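Local coordinates for protein importin subunit beta-1 (Saccharomyces cerevisiae, PDB 5OWU) that carries proteins into the nucleus together with importin alpha, which recognises the classical nuclear localization signal of the cargo, at residues 803-816 with 847-861. Numbering follows the deposited sequence.
Sequences VGLIGDIAAMFPDG and TARWAREQQKRQLSL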
# COMPACT_ATOMS: atom_id res chain seq x y z
N VAL A 803 -9.13 -14.28 -20.68
CA VAL A 803 -10.15 -14.68 -21.65
C VAL A 803 -9.49 -15.02 -22.98
O VAL A 803 -9.92 -15.94 -23.70
CB VAL A 803 -11.22 -13.57 -21.75
CG1 VAL A 803 -10.74 -12.40 -22.59
CG2 VAL A 803 -12.52 -14.12 -22.29
N GLY A 804 -8.39 -14.33 -23.31
CA GLY A 804 -7.60 -14.72 -24.47
C GLY A 804 -7.09 -16.15 -24.38
O GLY A 804 -7.13 -16.89 -25.36
N LEU A 805 -6.61 -16.55 -23.20
CA LEU A 805 -6.20 -17.94 -23.00
C LEU A 805 -7.36 -18.89 -23.27
O LEU A 805 -7.18 -19.94 -23.89
CB LEU A 805 -5.69 -18.15 -21.58
CG LEU A 805 -4.25 -17.75 -21.27
CD1 LEU A 805 -4.02 -17.83 -19.77
CD2 LEU A 805 -3.27 -18.66 -22.01
N ILE A 806 -8.56 -18.55 -22.78
CA ILE A 806 -9.71 -19.41 -23.02
C ILE A 806 -9.88 -19.64 -24.52
O ILE A 806 -10.01 -20.79 -24.99
CB ILE A 806 -10.98 -18.81 -22.39
CG1 ILE A 806 -10.81 -18.68 -20.87
CG2 ILE A 806 -12.20 -19.69 -22.70
CD1 ILE A 806 -11.98 -17.99 -20.16
N GLY A 807 -9.81 -18.56 -25.29
CA GLY A 807 -10.01 -18.67 -26.73
C GLY A 807 -8.90 -19.42 -27.44
O GLY A 807 -9.17 -20.34 -28.23
N ASP A 808 -7.65 -19.04 -27.20
CA ASP A 808 -6.52 -19.64 -27.92
C ASP A 808 -6.40 -21.12 -27.60
O ASP A 808 -6.21 -21.95 -28.50
CB ASP A 808 -5.22 -18.91 -27.57
CG ASP A 808 -5.26 -17.43 -27.92
OD1 ASP A 808 -6.15 -17.01 -28.69
OD2 ASP A 808 -4.38 -16.69 -27.43
N ILE A 809 -6.48 -21.48 -26.32
CA ILE A 809 -6.43 -22.90 -25.97
C ILE A 809 -7.56 -23.64 -26.67
O ILE A 809 -7.34 -24.71 -27.25
CB ILE A 809 -6.47 -23.08 -24.45
CG1 ILE A 809 -5.18 -22.53 -23.83
CG2 ILE A 809 -6.63 -24.57 -24.09
CD1 ILE A 809 -5.17 -22.49 -22.31
N ALA A 810 -8.77 -23.06 -26.67
CA ALA A 810 -9.86 -23.69 -27.40
C ALA A 810 -9.48 -23.92 -28.87
O ALA A 810 -9.73 -24.99 -29.42
CB ALA A 810 -11.12 -22.84 -27.32
N ALA A 811 -8.88 -22.92 -29.50
CA ALA A 811 -8.54 -23.03 -30.92
C ALA A 811 -7.48 -24.09 -31.16
O ALA A 811 -7.41 -24.66 -32.26
CB ALA A 811 -8.06 -21.69 -31.45
N MET A 812 -6.63 -24.36 -30.17
CA MET A 812 -5.57 -25.34 -30.37
C MET A 812 -6.08 -26.77 -30.41
O MET A 812 -5.40 -27.65 -30.96
CB MET A 812 -4.52 -25.20 -29.27
CG MET A 812 -3.65 -23.98 -29.40
SD MET A 812 -2.52 -23.83 -28.03
CE MET A 812 -1.63 -25.38 -28.15
N PHE A 813 -7.24 -27.05 -29.81
CA PHE A 813 -7.75 -28.42 -29.76
C PHE A 813 -9.11 -28.50 -30.45
O PHE A 813 -10.16 -28.40 -29.78
CB PHE A 813 -7.86 -28.90 -28.32
CG PHE A 813 -6.54 -28.96 -27.58
CD1 PHE A 813 -6.05 -27.86 -26.91
CD2 PHE A 813 -5.80 -30.14 -27.55
CE1 PHE A 813 -4.85 -27.91 -26.22
CE2 PHE A 813 -4.59 -30.20 -26.87
CZ PHE A 813 -4.12 -29.09 -26.21
N PRO A 814 -9.16 -28.69 -31.77
CA PRO A 814 -10.46 -28.91 -32.43
C PRO A 814 -10.96 -30.34 -32.33
O PRO A 814 -12.07 -30.62 -32.80
CB PRO A 814 -10.16 -28.53 -33.88
CG PRO A 814 -8.74 -28.92 -34.07
CD PRO A 814 -8.05 -28.65 -32.75
N ASP A 815 -10.20 -31.25 -31.72
CA ASP A 815 -10.62 -32.64 -31.59
C ASP A 815 -11.68 -32.85 -30.53
O ASP A 815 -12.19 -33.97 -30.40
CB ASP A 815 -9.41 -33.53 -31.27
CG ASP A 815 -8.65 -33.06 -30.04
OD1 ASP A 815 -8.68 -31.86 -29.73
OD2 ASP A 815 -8.01 -33.92 -29.39
N GLY A 816 -12.03 -31.82 -29.75
CA GLY A 816 -12.99 -32.00 -28.68
C GLY A 816 -12.41 -32.62 -27.43
O GLY A 816 -13.16 -32.92 -26.50
N THR A 847 -11.38 -9.59 -27.55
CA THR A 847 -10.84 -10.88 -27.12
C THR A 847 -11.93 -11.74 -26.50
O THR A 847 -11.99 -12.95 -26.76
CB THR A 847 -9.70 -10.66 -26.13
OG1 THR A 847 -8.72 -9.76 -26.69
CG2 THR A 847 -9.01 -11.98 -25.79
N ALA A 848 -12.81 -11.14 -25.70
CA ALA A 848 -13.90 -11.90 -25.10
C ALA A 848 -14.84 -12.45 -26.17
O ALA A 848 -15.38 -13.55 -26.02
CB ALA A 848 -14.68 -11.03 -24.11
N ARG A 849 -15.05 -11.69 -27.25
CA ARG A 849 -15.85 -12.19 -28.36
C ARG A 849 -15.19 -13.42 -28.98
O ARG A 849 -15.84 -14.45 -29.19
CB ARG A 849 -16.05 -11.09 -29.40
CG ARG A 849 -16.67 -11.53 -30.73
CD ARG A 849 -18.12 -11.99 -30.57
NE ARG A 849 -18.85 -11.86 -31.83
CZ ARG A 849 -20.16 -12.09 -31.97
NH1 ARG A 849 -20.89 -12.46 -30.93
NH2 ARG A 849 -20.73 -11.93 -33.16
N TRP A 850 -13.89 -13.32 -29.29
CA TRP A 850 -13.16 -14.48 -29.80
C TRP A 850 -13.33 -15.68 -28.87
O TRP A 850 -13.63 -16.80 -29.32
CB TRP A 850 -11.68 -14.09 -29.97
CG TRP A 850 -10.70 -15.24 -30.02
CD1 TRP A 850 -9.77 -15.56 -29.06
CD2 TRP A 850 -10.52 -16.18 -31.08
NE1 TRP A 850 -9.04 -16.65 -29.46
CE2 TRP A 850 -9.48 -17.05 -30.70
CE3 TRP A 850 -11.14 -16.38 -32.32
CZ2 TRP A 850 -9.05 -18.11 -31.50
CZ3 TRP A 850 -10.71 -17.43 -33.12
CH2 TRP A 850 -9.67 -18.28 -32.71
N ALA A 851 -13.17 -15.46 -27.56
CA ALA A 851 -13.32 -16.54 -26.59
C ALA A 851 -14.72 -17.13 -26.61
O ALA A 851 -14.89 -18.34 -26.44
CB ALA A 851 -12.98 -16.03 -25.19
N ARG A 852 -15.74 -16.29 -26.80
CA ARG A 852 -17.12 -16.78 -26.84
C ARG A 852 -17.35 -17.64 -28.07
O ARG A 852 -17.94 -18.73 -27.98
CB ARG A 852 -18.08 -15.59 -26.82
CG ARG A 852 -19.55 -15.97 -26.78
CD ARG A 852 -19.86 -16.88 -25.62
NE ARG A 852 -21.29 -16.99 -25.36
CZ ARG A 852 -21.82 -17.84 -24.48
NH1 ARG A 852 -21.05 -18.65 -23.78
NH2 ARG A 852 -23.14 -17.87 -24.31
N GLU A 853 -16.89 -17.17 -29.23
CA GLU A 853 -16.96 -17.98 -30.44
C GLU A 853 -16.34 -19.35 -30.21
O GLU A 853 -16.96 -20.39 -30.46
CB GLU A 853 -16.26 -17.26 -31.60
CG GLU A 853 -16.86 -15.91 -31.95
CD GLU A 853 -15.97 -15.11 -32.88
OE1 GLU A 853 -15.10 -15.72 -33.54
OE2 GLU A 853 -16.14 -13.88 -32.95
N GLN A 854 -15.10 -19.37 -29.71
CA GLN A 854 -14.41 -20.65 -29.56
C GLN A 854 -15.07 -21.54 -28.52
O GLN A 854 -15.16 -22.76 -28.70
CB GLN A 854 -12.94 -20.41 -29.22
CG GLN A 854 -12.15 -19.81 -30.36
CD GLN A 854 -12.20 -20.67 -31.61
OE1 GLN A 854 -12.05 -21.89 -31.55
NE2 GLN A 854 -12.45 -20.04 -32.75
N GLN A 855 -15.55 -20.95 -27.43
CA GLN A 855 -16.23 -21.73 -26.39
C GLN A 855 -17.49 -22.39 -26.94
O GLN A 855 -17.72 -23.59 -26.74
CB GLN A 855 -16.56 -20.82 -25.21
CG GLN A 855 -17.38 -21.48 -24.11
CD GLN A 855 -18.86 -21.14 -24.18
OE1 GLN A 855 -19.24 -20.02 -24.53
NE2 GLN A 855 -19.71 -22.10 -23.84
N LYS A 856 -18.33 -21.61 -27.63
CA LYS A 856 -19.54 -22.18 -28.23
C LYS A 856 -19.19 -23.29 -29.22
O LYS A 856 -19.85 -24.34 -29.25
CB LYS A 856 -20.36 -21.09 -28.92
CG LYS A 856 -20.99 -20.10 -27.96
CD LYS A 856 -21.77 -19.03 -28.71
CE LYS A 856 -23.02 -18.62 -27.96
NZ LYS A 856 -24.02 -19.73 -27.90
N ARG A 857 -18.16 -23.08 -30.04
CA ARG A 857 -17.73 -24.14 -30.94
C ARG A 857 -17.29 -25.37 -30.16
O ARG A 857 -17.54 -26.50 -30.60
CB ARG A 857 -16.60 -23.64 -31.84
CG ARG A 857 -15.94 -24.76 -32.63
CD ARG A 857 -15.16 -24.24 -33.83
NE ARG A 857 -15.98 -24.20 -35.04
CZ ARG A 857 -16.39 -25.28 -35.71
NH1 ARG A 857 -16.06 -26.49 -35.29
NH2 ARG A 857 -17.13 -25.14 -36.80
N GLN A 858 -16.66 -25.18 -29.00
CA GLN A 858 -16.25 -26.32 -28.19
C GLN A 858 -17.46 -27.10 -27.69
O GLN A 858 -17.45 -28.33 -27.68
CB GLN A 858 -15.39 -25.86 -27.01
CG GLN A 858 -13.95 -25.54 -27.36
CD GLN A 858 -13.15 -26.78 -27.74
OE1 GLN A 858 -13.30 -27.84 -27.14
NE2 GLN A 858 -12.29 -26.64 -28.74
N LEU A 859 -18.51 -26.39 -27.28
CA LEU A 859 -19.74 -27.08 -26.90
C LEU A 859 -20.37 -27.80 -28.08
O LEU A 859 -21.02 -28.84 -27.90
CB LEU A 859 -20.74 -26.09 -26.29
CG LEU A 859 -20.52 -25.64 -24.84
CD1 LEU A 859 -21.82 -25.07 -24.29
CD2 LEU A 859 -20.02 -26.77 -23.95
N SER A 860 -20.20 -27.27 -29.30
CA SER A 860 -20.74 -27.96 -30.46
C SER A 860 -20.12 -29.34 -30.64
O SER A 860 -20.81 -30.27 -31.08
CB SER A 860 -20.51 -27.12 -31.72
OG SER A 860 -20.64 -27.92 -32.88
N LEU A 861 -18.85 -29.50 -30.30
CA LEU A 861 -18.16 -30.78 -30.49
C LEU A 861 -18.72 -31.84 -29.55
O LEU A 861 -19.51 -32.69 -29.97
CB LEU A 861 -16.65 -30.62 -30.27
CG LEU A 861 -16.00 -29.38 -30.90
CD1 LEU A 861 -14.48 -29.46 -30.78
CD2 LEU A 861 -16.41 -29.21 -32.35
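The C-terminal parts of helices 796-812 (HEAT 18) and 842-860 (HEAT 19, the last repeat) pack here, at the C-terminal end of the HEAT solenoid. The axes of these segments run in broadly the same direction, 38° apart, and come within 7.8 Å. Such closeness depends on small residues: at G807 the backbones touch, G807 CA lying 3.9 Å from A851 CA, and a side chain at G807 would run into the indole of W850. Beside it A851 CB lies 3.5 Å from V803 CG2, while T847 CG2 rests 3.4 Å from G804 CA. W850 reaches across along one flank. With CG anti to the backbone N (chi1 160°), its ring extends past G807 to D808. There W850 NE1 donates to D808 OD1 at 3.0 Å; the bond is bent (140°), and the carboxylate oxygen is tilted from the indole plane. CZ2 of the same ring touches the methyl of A811, and CG of Q854 lies over one face. Replacing W850 with an alanine would probably leave D808 without this N-H partner and open a gap beside G807 and A811. Farther along, the A810 methyl meets CB of Q854 and CG of Q858. Q858, bent at its second torsion, turns its amide toward F813, and Q858 NE2 donates to F813 O at 3.0 Å, with that oxygen close to the amide plane. CD1 of the C-terminal L861 covers the turn at P814 and G816. On its other side helix 796-812 packs through L805 and I809 on helices 741-764 and 776-788. The contact thus combines a close glycine-alanine approach with two hydrogen bonds donated by side-chain N-H groups, W850 to a carboxylate and Q858 to the backbone carbonyl of F813.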